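PDB 4XUR: endo-1,4-beta-xylanase C from Paenibacillus barcinonensis, which hydrolyses internal beta-1,4-xylosidic linkages of xylan and is represented here by its second CBM22 xylan-binding module, with xylotetraose bound. Local coordinates for residues R29-E34 against Y145-W150; E37-I42 against P163-D168; A106-A111 against G141-A146. All blocks are in the same frame, centred on the assembly; numbering follows the deposited sequence.

Interaction 1 of 3, residues R29-E34 against Y145-W150; sequences RARGTE and YAETPW. With XYP (beta-D-xylopyranose), chain D; XYP (beta-D-xylopyranose), chain B; XYP (beta-D-xylopyranose), chain C.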
loop_
_atom_site.group_PDB
_atom_site.type_symbol
_atom_site.label_atom_id
_atom_site.label_comp_id
_atom_site.label_asym_id
_atom_site.label_seq_id
_atom_site.Cartn_x
_atom_site.Cartn_y
_atom_site.Cartn_z
ATOM N N ARG A 29 4.753 7.704 -1.857
ATOM C CA ARG A 29 4.260 8.545 -2.977
ATOM C C ARG A 29 2.827 8.148 -3.382
ATOM O O ARG A 29 2.383 7.037 -3.139
ATOM C CB ARG A 29 5.146 8.557 -4.202
ATOM C CG ARG A 29 5.336 7.252 -4.972
ATOM C CD ARG A 29 6.014 7.481 -6.316
ATOM N NE ARG A 29 6.267 6.245 -7.062
ATOM C CZ ARG A 29 5.400 5.615 -7.856
ATOM N NH1 ARG A 29 4.106 6.041 -8.032
ATOM N NH2 ARG A 29 5.814 4.500 -8.517
ATOM N N ALA A 30 2.158 9.098 -4.046
ATOM C CA ALA A 30 0.892 8.821 -4.720
ATOM C C ALA A 30 1.117 8.050 -6.053
ATOM O O ALA A 30 2.235 8.069 -6.629
ATOM C CB ALA A 30 0.174 10.172 -4.984
ATOM N N ARG A 31 0.046 7.457 -6.595
ATOM C CA ARG A 31 0.077 6.750 -7.856
ATOM C C ARG A 31 -0.538 7.560 -9.019
ATOM O O ARG A 31 -0.327 7.235 -10.189
ATOM C CB ARG A 31 -0.634 5.411 -7.701
ATOM C CG ARG A 31 0.021 4.552 -6.615
ATOM C CD ARG A 31 -0.513 3.092 -6.607
ATOM N NE ARG A 31 -0.018 2.347 -7.732
ATOM C CZ ARG A 31 -0.774 1.650 -8.598
ATOM N NH1 ARG A 31 -2.101 1.642 -8.492
ATOM N NH2 ARG A 31 -0.165 0.976 -9.572
ATOM N N GLY A 32 -1.334 8.571 -8.674
ATOM C CA GLY A 32 -1.930 9.507 -9.647
ATOM C C GLY A 32 -2.039 10.882 -9.054
ATOM O O GLY A 32 -1.057 11.494 -8.706
ATOM N N THR A 33 -3.289 11.390 -8.981
ATOM C CA THR A 33 -3.543 12.751 -8.529
ATOM C C THR A 33 -3.941 12.858 -7.074
ATOM O O THR A 33 -4.298 13.935 -6.586
ATOM C CB THR A 33 -4.645 13.381 -9.407
ATOM O OG1 THR A 33 -5.782 12.504 -9.382
ATOM C CG2 THR A 33 -4.160 13.546 -10.807
ATOM N N GLU A 34 -3.901 11.746 -6.350
ATOM C CA GLU A 34 -4.280 11.744 -4.926
ATOM C C GLU A 34 -3.218 12.424 -4.010
ATOM O O GLU A 34 -2.083 12.719 -4.444
ATOM C CB GLU A 34 -4.658 10.349 -4.438
ATOM C CG GLU A 34 -3.498 9.368 -4.203
ATOM C CD GLU A 34 -2.912 8.751 -5.414
ATOM O OE1 GLU A 34 -2.954 9.328 -6.509
ATOM O OE2 GLU A 34 -2.353 7.606 -5.298
ATOM N N TYR A 145 1.889 -1.270 -2.293
ATOM C CA TYR A 145 0.912 -0.213 -2.177
ATOM C C TYR A 145 -0.417 -0.723 -1.675
ATOM O O TYR A 145 -0.646 -1.957 -1.706
ATOM C CB TYR A 145 0.738 0.576 -3.503
ATOM C CG TYR A 145 0.138 -0.136 -4.677
ATOM C CD1 TYR A 145 0.948 -0.888 -5.507
ATOM C CD2 TYR A 145 -1.213 0.035 -5.034
ATOM C CE1 TYR A 145 0.427 -1.513 -6.623
ATOM C CE2 TYR A 145 -1.758 -0.591 -6.150
ATOM C CZ TYR A 145 -0.922 -1.335 -6.955
ATOM O OH TYR A 145 -1.410 -1.972 -8.095
ATOM N N ALA A 146 -1.256 0.206 -1.200
ATOM C CA ALA A 146 -2.625 -0.158 -0.825
ATOM C C ALA A 146 -3.600 0.503 -1.746
ATOM O O ALA A 146 -3.377 1.594 -2.224
ATOM C CB ALA A 146 -2.931 0.284 0.627
ATOM N N GLU A 147 -4.751 -0.169 -1.937
ATOM C CA GLU A 147 -5.789 0.329 -2.839
ATOM C C GLU A 147 -7.115 -0.351 -2.514
ATOM O O GLU A 147 -7.197 -1.201 -1.673
ATOM C CB GLU A 147 -5.428 0.037 -4.272
ATOM C CG GLU A 147 -5.345 -1.455 -4.615
ATOM C CD GLU A 147 -4.971 -1.694 -6.046
ATOM O OE1 GLU A 147 -5.181 -0.800 -6.934
ATOM O OE2 GLU A 147 -4.467 -2.806 -6.315
ATOM N N THR A 148 -8.172 0.074 -3.207
ATOM C CA THR A 148 -9.465 -0.665 -3.182
ATOM C C THR A 148 -9.595 -1.548 -4.449
ATOM O O THR A 148 -8.854 -1.424 -5.421
ATOM C CB THR A 148 -10.660 0.301 -3.036
ATOM O OG1 THR A 148 -10.535 1.409 -3.925
ATOM C CG2 THR A 148 -10.673 0.824 -1.677
ATOM N N PRO A 149 -10.543 -2.477 -4.398
ATOM C CA PRO A 149 -10.593 -3.427 -5.567
ATOM C C PRO A 149 -10.788 -2.757 -6.915
ATOM O O PRO A 149 -11.542 -1.841 -7.066
ATOM C CB PRO A 149 -11.796 -4.308 -5.196
ATOM C CG PRO A 149 -11.813 -4.335 -3.714
ATOM C CD PRO A 149 -11.409 -2.916 -3.319
ATOM N N TRP A 150 -10.061 -3.260 -7.917
ATOM C CA TRP A 150 -9.964 -2.702 -9.236
ATOM C C TRP A 150 -11.217 -2.792 -10.139
ATOM O O TRP A 150 -11.929 -3.755 -10.014
ATOM C CB TRP A 150 -8.876 -3.591 -9.875
ATOM C CG TRP A 150 -8.868 -3.580 -11.262
ATOM C CD1 TRP A 150 -9.253 -4.612 -12.135
ATOM C CD2 TRP A 150 -8.463 -2.497 -12.044
ATOM N NE1 TRP A 150 -9.097 -4.173 -13.437
ATOM C CE2 TRP A 150 -8.614 -2.875 -13.405
ATOM C CE3 TRP A 150 -8.031 -1.216 -11.743
ATOM C CZ2 TRP A 150 -8.297 -2.018 -14.438
ATOM C CZ3 TRP A 150 -7.734 -0.392 -12.734
ATOM C CH2 TRP A 150 -7.848 -0.776 -14.087
HETATM C C1 XYP D . -3.852 -1.305 -11.566
HETATM C C2 XYP D . -4.528 -1.749 -10.269
HETATM C C3 XYP D . -4.243 -3.211 -9.945
HETATM C C4 XYP D . -4.532 -4.083 -11.190
HETATM C C5 XYP D . -3.855 -3.513 -12.440
HETATM O O2 XYP D . -4.025 -0.974 -9.188
HETATM O O3 XYP D . -5.042 -3.657 -8.878
HETATM O O4 XYP D . -4.008 -5.401 -10.907
HETATM O O5 XYP D . -4.281 -2.185 -12.660
HETATM C C1 XYP B . -2.104 3.213 -13.325
HETATM C C2 XYP B . -2.997 2.524 -14.311
HETATM C C3 XYP B . -3.997 1.627 -13.646
HETATM C C4 XYP B . -3.267 0.689 -12.663
HETATM C C5 XYP B . -2.354 1.476 -11.737
HETATM O O2 XYP B . -3.699 3.542 -15.109
HETATM O O3 XYP B . -4.685 0.826 -14.599
HETATM O O4 XYP B . -4.220 0.015 -11.898
HETATM O O5 XYP B . -1.420 2.226 -12.494
HETATM O O1 XYP C . -0.868 8.949 -13.541
HETATM C C1 XYP C . -0.096 8.000 -14.316
HETATM C C2 XYP C . 0.793 7.173 -13.369
HETATM C C3 XYP C . 0.577 5.657 -13.411
HETATM C C4 XYP C . -0.915 5.334 -13.444
HETATM C C5 XYP C . -1.828 6.378 -14.140
HETATM O O2 XYP C . 2.179 7.434 -13.575
HETATM O O3 XYP C . 1.127 5.082 -12.173
HETATM O O4 XYP C . -1.035 4.046 -14.044
HETATM O O5 XYP C . -1.015 7.164 -15.030
#
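Arg31 turns its CG beside the backbone N, opposite the carbonyl carbon (chi1 -59°), and bends at chi3 (73°), which lays its guanidinium flat over one face of the Tyr145 ring, whose own CG sits between backbone N and carbonyl carbon. The planes lie 16° apart, with Arg31 CZ 3.7 Å from the Tyr145 ring centroid, a cation-pi stack that the CD methylene extends by a CH-pi contact. Two outside partners hold the guanidinium in this pose: NH2 forms a salt bridge with Glu98 and NH1 donates to the carbonyl of Tyr59. Polar groups then converge on one sugar hydroxyl. O2 of the chain D xylose accepts from Tyr145 OH at 3.0 Å and donates to Glu147 OE1 at 2.5 Å, while Arg31 NH1 adds only a weak bond. Glu147 OE2 takes the neighbouring O3 of the same xylose at 2.8 Å, so the carboxylate grips two adjacent hydroxyls. The positive charge of Arg31, near Glu147 without a salt bridge, probably favours the carboxylate's ionised form. Across the same sugar, Trp150 offers a ring face to O5. Aromatic surface combined with a polar grip on equatorial hydroxyls is characteristic of the xylan-binding cleft of a CBM22 module.

Interaction 2 of 3, residues E37-I42 against P163-D168; sequences EVVSGI and PFYVDD. With CA (calcium ion), chain G.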
loop_
_atom_site.group_PDB
_atom_site.type_symbol
_atom_site.label_atom_id
_atom_site.label_comp_id
_atom_site.label_asym_id
_atom_site.label_seq_id
_atom_site.Cartn_x
_atom_site.Cartn_y
_atom_site.Cartn_z
ATOM N N GLU A 37 -0.403 12.434 3.161
ATOM C CA GLU A 37 -0.042 13.318 4.299
ATOM C C GLU A 37 0.107 12.521 5.576
ATOM O O GLU A 37 -0.757 11.725 5.935
ATOM C CB GLU A 37 -1.101 14.398 4.491
ATOM C CG GLU A 37 -0.740 15.397 5.566
ATOM C CD GLU A 37 -1.909 16.266 5.965
ATOM O OE1 GLU A 37 -2.931 16.298 5.197
ATOM O OE2 GLU A 37 -1.814 16.903 7.032
ATOM N N VAL A 38 1.232 12.706 6.266
ATOM C CA VAL A 38 1.364 12.114 7.589
ATOM C C VAL A 38 0.607 12.973 8.606
ATOM O O VAL A 38 0.957 14.148 8.807
ATOM C CB VAL A 38 2.859 12.018 8.019
ATOM C CG1 VAL A 38 2.992 11.375 9.385
ATOM C CG2 VAL A 38 3.668 11.230 6.994
ATOM N N VAL A 39 -0.424 12.399 9.200
ATOM C CA VAL A 39 -1.322 13.148 10.087
ATOM C C VAL A 39 -0.984 12.765 11.528
ATOM O O VAL A 39 -0.385 11.747 11.774
ATOM C CB VAL A 39 -2.814 12.818 9.829
ATOM C CG1 VAL A 39 -3.197 13.164 8.412
ATOM C CG2 VAL A 39 -3.154 11.372 10.207
ATOM N N SER A 40 -1.331 13.653 12.471
ATOM C CA SER A 40 -1.221 13.252 13.846
ATOM C C SER A 40 -2.602 13.258 14.542
ATOM O O SER A 40 -3.511 13.980 14.144
ATOM C CB SER A 40 -0.202 14.153 14.591
ATOM O OG SER A 40 -0.809 15.404 14.908
ATOM N N GLY A 41 -2.723 12.450 15.573
ATOM C CA GLY A 41 -3.980 12.214 16.270
ATOM C C GLY A 41 -4.799 11.092 15.721
ATOM O O GLY A 41 -5.887 10.801 16.210
ATOM N N ILE A 42 -4.272 10.416 14.677
ATOM C CA ILE A 42 -4.912 9.227 14.087
ATOM C C ILE A 42 -3.756 8.249 13.804
ATOM O O ILE A 42 -2.796 8.609 13.103
ATOM C CB ILE A 42 -5.635 9.518 12.753
ATOM C CG1 ILE A 42 -6.918 10.347 13.008
ATOM C CG2 ILE A 42 -5.976 8.200 12.045
ATOM C CD1 ILE A 42 -8.034 9.570 13.635
ATOM N N PRO A 163 -11.218 8.080 1.405
ATOM C CA PRO A 163 -9.886 8.209 1.989
ATOM C C PRO A 163 -9.625 7.123 3.018
ATOM O O PRO A 163 -10.576 6.554 3.582
ATOM C CB PRO A 163 -9.927 9.578 2.681
ATOM C CG PRO A 163 -11.376 9.738 3.064
ATOM C CD PRO A 163 -12.176 9.084 1.954
ATOM N N PHE A 164 -8.357 6.790 3.270
ATOM C CA PHE A 164 -8.019 5.785 4.252
ATOM C C PHE A 164 -6.570 5.954 4.761
ATOM O O PHE A 164 -5.784 6.652 4.174
ATOM C CB PHE A 164 -8.241 4.350 3.738
ATOM C CG PHE A 164 -7.342 3.936 2.589
ATOM C CD1 PHE A 164 -6.089 3.474 2.832
ATOM C CD2 PHE A 164 -7.796 4.023 1.295
ATOM C CE1 PHE A 164 -5.275 3.102 1.766
ATOM C CE2 PHE A 164 -7.005 3.615 0.231
ATOM C CZ PHE A 164 -5.729 3.164 0.504
ATOM N N TYR A 165 -6.329 5.327 5.893
ATOM C CA TYR A 165 -5.077 5.402 6.654
ATOM C C TYR A 165 -4.349 4.091 6.571
ATOM O O TYR A 165 -4.976 3.047 6.565
ATOM C CB TYR A 165 -5.359 5.683 8.153
ATOM C CG TYR A 165 -6.199 6.950 8.366
ATOM C CD1 TYR A 165 -7.599 6.897 8.254
ATOM C CD2 TYR A 165 -5.573 8.172 8.578
ATOM C CE1 TYR A 165 -8.378 8.078 8.434
ATOM C CE2 TYR A 165 -6.311 9.351 8.733
ATOM C CZ TYR A 165 -7.724 9.269 8.683
ATOM O OH TYR A 165 -8.465 10.420 8.830
ATOM N N VAL A 166 -3.016 4.149 6.500
ATOM C CA VAL A 166 -2.191 2.969 6.774
ATOM C C VAL A 166 -1.125 3.264 7.838
ATOM O O VAL A 166 -0.758 4.426 8.010
ATOM C CB VAL A 166 -1.436 2.399 5.527
ATOM C CG1 VAL A 166 -2.433 1.995 4.436
ATOM C CG2 VAL A 166 -0.428 3.374 4.974
ATOM N N ASP A 167 -0.698 2.245 8.546
ATOM C CA ASP A 167 0.288 2.362 9.630
ATOM C C ASP A 167 0.998 1.027 9.869
ATOM O O ASP A 167 0.553 -0.026 9.420
ATOM C CB ASP A 167 -0.416 2.833 10.932
ATOM C CG ASP A 167 0.489 3.527 11.901
ATOM O OD1 ASP A 167 1.673 3.863 11.599
ATOM O OD2 ASP A 167 -0.030 3.801 13.010
ATOM N N ASP A 168 2.132 1.084 10.564
ATOM C CA ASP A 168 2.856 -0.114 11.032
ATOM C C ASP A 168 3.147 -1.119 9.883
ATOM O O ASP A 168 2.837 -2.322 9.990
ATOM C CB ASP A 168 2.123 -0.785 12.202
ATOM C CG ASP A 168 2.222 0.026 13.503
ATOM O OD1 ASP A 168 3.160 0.880 13.655
ATOM O OD2 ASP A 168 1.334 -0.164 14.376
HETATM CA CA CA G . 2.020 5.106 13.709
HETATM O O HOH W 1 2.788 3.378 14.837
#
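Ile42 presses its CG2 methyl over one face of the Tyr165 ring, and this single methyl makes the tight part of the contact. Its distance to the Tyr165 ring centroid is 3.7 Å, only 21° off the ring normal, a CH-pi contact displaced toward the CD2–CE2 side. With chi1 of -71°, Ile42 sets CG2 opposite its backbone N, from where the branch reaches the ring. Val39 meets the same ring more loosely, its CG2 lying near the ring plane at the edge, 4.0 Å from Tyr165 CE2. This Val39 edge is the looser side; both aliphatic residues remain partly exposed, whereas the ring they meet is buried and its hydroxyl is hydrogen-bonded to Lys51. Farther along 163-168 the chemistry becomes ionic. Asp167 binds the calcium ion through both carboxylate oxygens, OD1 and OD2 each 2.5 Å from the metal, and a calcium-bound water donates to Asp168 OD1. Asp19, Glu21, Ser46 and Arg48 complete the protein's share of this site. The contact thus spans strand 48-53, which pairs antiparallel with both 35-40 and 164-173; Ser49 from that middle strand touches Tyr165, and Met83 of strand 75-83 packs against both Ile42 and Tyr165.

Interaction 3 of 3, residues A106-A111 against G141-A146; sequences ANLEYA and GLRMYA. With XYP (beta-D-xylopyranose), chain D; XYP (beta-D-xylopyranose), chain B; XYP (beta-D-xylopyranose), chain E.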
loop_
_atom_site.group_PDB
_atom_site.type_symbol
_atom_site.label_atom_id
_atom_site.label_comp_id
_atom_site.label_asym_id
_atom_site.label_seq_id
_atom_site.Cartn_x
_atom_site.Cartn_y
_atom_site.Cartn_z
ATOM N N ALA A 106 7.067 1.940 -19.154
ATOM C CA ALA A 106 5.837 1.895 -19.936
ATOM C C ALA A 106 5.118 0.556 -19.829
ATOM O O ALA A 106 4.031 0.433 -20.341
ATOM C CB ALA A 106 6.178 2.213 -21.449
ATOM N N ASN A 107 5.701 -0.443 -19.165
ATOM C CA ASN A 107 5.185 -1.790 -19.249
ATOM C C ASN A 107 5.207 -2.409 -17.814
ATOM O O ASN A 107 5.794 -3.440 -17.590
ATOM C CB ASN A 107 6.143 -2.507 -20.195
ATOM C CG ASN A 107 6.002 -3.978 -20.216
ATOM O OD1 ASN A 107 4.902 -4.513 -20.174
ATOM N ND2 ASN A 107 7.142 -4.678 -20.285
ATOM N N LEU A 108 4.565 -1.707 -16.908
ATOM C CA LEU A 108 4.483 -2.088 -15.509
ATOM C C LEU A 108 3.457 -3.198 -15.288
ATOM O O LEU A 108 2.475 -3.316 -16.063
ATOM C CB LEU A 108 4.100 -0.875 -14.613
ATOM C CG LEU A 108 5.097 0.303 -14.577
ATOM C CD1 LEU A 108 4.727 1.303 -13.487
ATOM C CD2 LEU A 108 6.518 -0.148 -14.347
ATOM N N GLU A 109 3.710 -4.012 -14.248
ATOM C CA GLU A 109 2.866 -5.097 -13.807
ATOM C C GLU A 109 2.335 -4.853 -12.412
ATOM O O GLU A 109 3.002 -4.213 -11.598
ATOM C CB GLU A 109 3.739 -6.372 -13.621
ATOM C CG GLU A 109 3.912 -7.182 -14.814
ATOM C CD GLU A 109 4.707 -8.451 -14.469
ATOM O OE1 GLU A 109 4.410 -9.129 -13.422
ATOM O OE2 GLU A 109 5.589 -8.721 -15.202
ATOM N N TYR A 110 1.174 -5.431 -12.108
ATOM C CA TYR A 110 0.526 -5.284 -10.794
ATOM C C TYR A 110 -0.018 -6.616 -10.343
ATOM O O TYR A 110 -0.584 -7.372 -11.151
ATOM C CB TYR A 110 -0.601 -4.226 -10.849
ATOM C CG TYR A 110 -0.225 -3.002 -11.755
ATOM C CD1 TYR A 110 0.464 -1.911 -11.255
ATOM C CD2 TYR A 110 -0.625 -2.947 -13.109
ATOM C CE1 TYR A 110 0.808 -0.831 -12.074
ATOM C CE2 TYR A 110 -0.304 -1.892 -13.909
ATOM C CZ TYR A 110 0.406 -0.823 -13.404
ATOM O OH TYR A 110 0.707 0.259 -14.257
ATOM N N ALA A 111 0.067 -6.869 -9.059
ATOM C CA ALA A 111 -0.456 -8.097 -8.416
ATOM C C ALA A 111 -0.920 -7.777 -7.023
ATOM O O ALA A 111 -0.225 -7.116 -6.280
ATOM C CB ALA A 111 0.617 -9.091 -8.337
ATOM N N GLY A 141 12.193 -2.609 -10.258
ATOM C CA GLY A 141 11.328 -1.990 -9.194
ATOM C C GLY A 141 10.273 -2.917 -8.657
ATOM O O GLY A 141 9.700 -3.729 -9.387
ATOM N N LEU A 142 10.053 -2.866 -7.349
ATOM C CA LEU A 142 9.023 -3.632 -6.713
ATOM C C LEU A 142 8.487 -2.782 -5.555
ATOM O O LEU A 142 9.162 -2.624 -4.536
ATOM C CB LEU A 142 9.594 -4.967 -6.174
ATOM C CG LEU A 142 8.625 -6.026 -5.582
ATOM C CD1 LEU A 142 9.183 -7.461 -5.747
ATOM C CD2 LEU A 142 8.309 -5.791 -4.139
ATOM N N ARG A 143 7.278 -2.287 -5.719
ATOM C CA ARG A 143 6.737 -1.284 -4.785
ATOM C C ARG A 143 5.480 -1.824 -4.200
ATOM O O ARG A 143 4.572 -2.301 -4.913
ATOM C CB ARG A 143 6.464 0.020 -5.535
ATOM C CG ARG A 143 7.621 0.565 -6.328
ATOM C CD ARG A 143 7.395 0.519 -7.822
ATOM N NE ARG A 143 8.628 0.820 -8.610
ATOM C CZ ARG A 143 8.688 1.161 -9.872
ATOM N NH1 ARG A 143 7.620 1.290 -10.647
ATOM N NH2 ARG A 143 9.877 1.428 -10.394
ATOM N N MET A 144 5.406 -1.757 -2.892
ATOM C CA MET A 144 4.182 -2.163 -2.212
ATOM C C MET A 144 3.198 -0.997 -2.191
ATOM O O MET A 144 3.592 0.130 -2.066
ATOM C CB MET A 144 4.453 -2.658 -0.828
ATOM C CG MET A 144 4.950 -1.610 0.156
ATOM S SD MET A 144 5.111 -2.362 1.790
ATOM C CE MET A 144 3.386 -2.719 2.128
ATOM N N TYR A 145 1.889 -1.270 -2.293
ATOM C CA TYR A 145 0.912 -0.213 -2.177
ATOM C C TYR A 145 -0.417 -0.723 -1.675
ATOM O O TYR A 145 -0.646 -1.957 -1.706
ATOM C CB TYR A 145 0.738 0.576 -3.503
ATOM C CG TYR A 145 0.138 -0.136 -4.677
ATOM C CD1 TYR A 145 0.948 -0.888 -5.507
ATOM C CD2 TYR A 145 -1.213 0.035 -5.034
ATOM C CE1 TYR A 145 0.427 -1.513 -6.623
ATOM C CE2 TYR A 145 -1.758 -0.591 -6.150
ATOM C CZ TYR A 145 -0.922 -1.335 -6.955
ATOM O OH TYR A 145 -1.410 -1.972 -8.095
ATOM N N ALA A 146 -1.256 0.206 -1.200
ATOM C CA ALA A 146 -2.625 -0.158 -0.825
ATOM C C ALA A 146 -3.600 0.503 -1.746
ATOM O O ALA A 146 -3.377 1.594 -2.224
ATOM C CB ALA A 146 -2.931 0.284 0.627
HETATM C C1 XYP D . -3.852 -1.305 -11.566
HETATM C C2 XYP D . -4.528 -1.749 -10.269
HETATM C C3 XYP D . -4.243 -3.211 -9.945
HETATM C C4 XYP D . -4.532 -4.083 -11.190
HETATM C C5 XYP D . -3.855 -3.513 -12.440
HETATM O O2 XYP D . -4.025 -0.974 -9.188
HETATM O O3 XYP D . -5.042 -3.657 -8.878
HETATM O O4 XYP D . -4.008 -5.401 -10.907
HETATM O O5 XYP D . -4.281 -2.185 -12.660
HETATM C C1 XYP B . -2.104 3.213 -13.325
HETATM C C2 XYP B . -2.997 2.524 -14.311
HETATM C C3 XYP B . -3.997 1.627 -13.646
HETATM C C4 XYP B . -3.267 0.689 -12.663
HETATM C C5 XYP B . -2.354 1.476 -11.737
HETATM O O2 XYP B . -3.699 3.542 -15.109
HETATM O O3 XYP B . -4.685 0.826 -14.599
HETATM O O4 XYP B . -4.220 0.015 -11.898
HETATM O O5 XYP B . -1.420 2.226 -12.494
HETATM C C1 XYP E . -4.683 -6.430 -11.693
HETATM C C2 XYP E . -3.832 -7.703 -11.710
HETATM C C3 XYP E . -4.608 -8.813 -12.331
HETATM C C4 XYP E . -6.015 -8.954 -11.738
HETATM C C5 XYP E . -6.722 -7.585 -11.730
HETATM O O2 XYP E . -2.646 -7.463 -12.434
HETATM O O3 XYP E . -3.904 -10.055 -12.121
HETATM O O4 XYP E . -6.774 -9.877 -12.505
HETATM O O5 XYP E . -5.972 -6.642 -11.027
#
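Leu108 opens the contact from 106-111, bringing its two methyls, CD1 and CD2, each to 4.1 Å from Arg143 NH1. CD1 lies near the guanidinium plane, at its edge, so this is a light van der Waals touch. The arginine itself is held by a set of acids: Glu65, Glu98 and Glu100 form salt bridges with NE, NH1 and NH2 respectively, probably neutralising much of its charge and fixing its bent chain. Two residues on, Tyr110 reaches the other strand through its CB, 3.6 Å from Tyr145 OH, and the side chains cross at about a right angle. Its CG stands opposite the carbonyl carbon at an unusually small chi1 of -38°, which lets one ring face lie along the bound xylotetraose. On that face, Tyr110 CD2 comes 3.3 Å from C5 of the chain D xylose, while the chain B xylose lies over another part of the rim; the carbonyl carbon of Leu108 lies over the opposite face. The Tyr110 carbonyl O lies 2.4 Å from O2 of the chain E xylose, too short to be taken at face value, so that bond is doubtful in detail. An alanine here is likely to strip the chain D and chain B sugars of their shared aromatic surface and leave Tyr145 OH without the ring beside it. With the chain D sugar lodged between the Tyr110 and Trp150 rings, the site is an aromatic-lined cleft, as expected of a chain-binding beta-sandwich module such as CBM22.

In the fold
Interactions 1 and 3 share Tyr145 and strand 139-147 and work on the same bound sugars, whereas interaction 2 lies about 22 Å from interaction 3 between centres, on the other side of the chain's centre. Interaction 1 is buried and mixes cation-pi stacking with charged and hydroxyl hydrogen bonding; interaction 3, only partly buried, relies mainly on aromatic surface. Interaction 2, also partly buried, joins apolar packing to a calcium site in the other sheet. The sheets meet where Ala146 packs on Phe164 and Val166, while Arg31 against Tyr110 joins the two sugar-binding contacts side by side on one wall of the cleft.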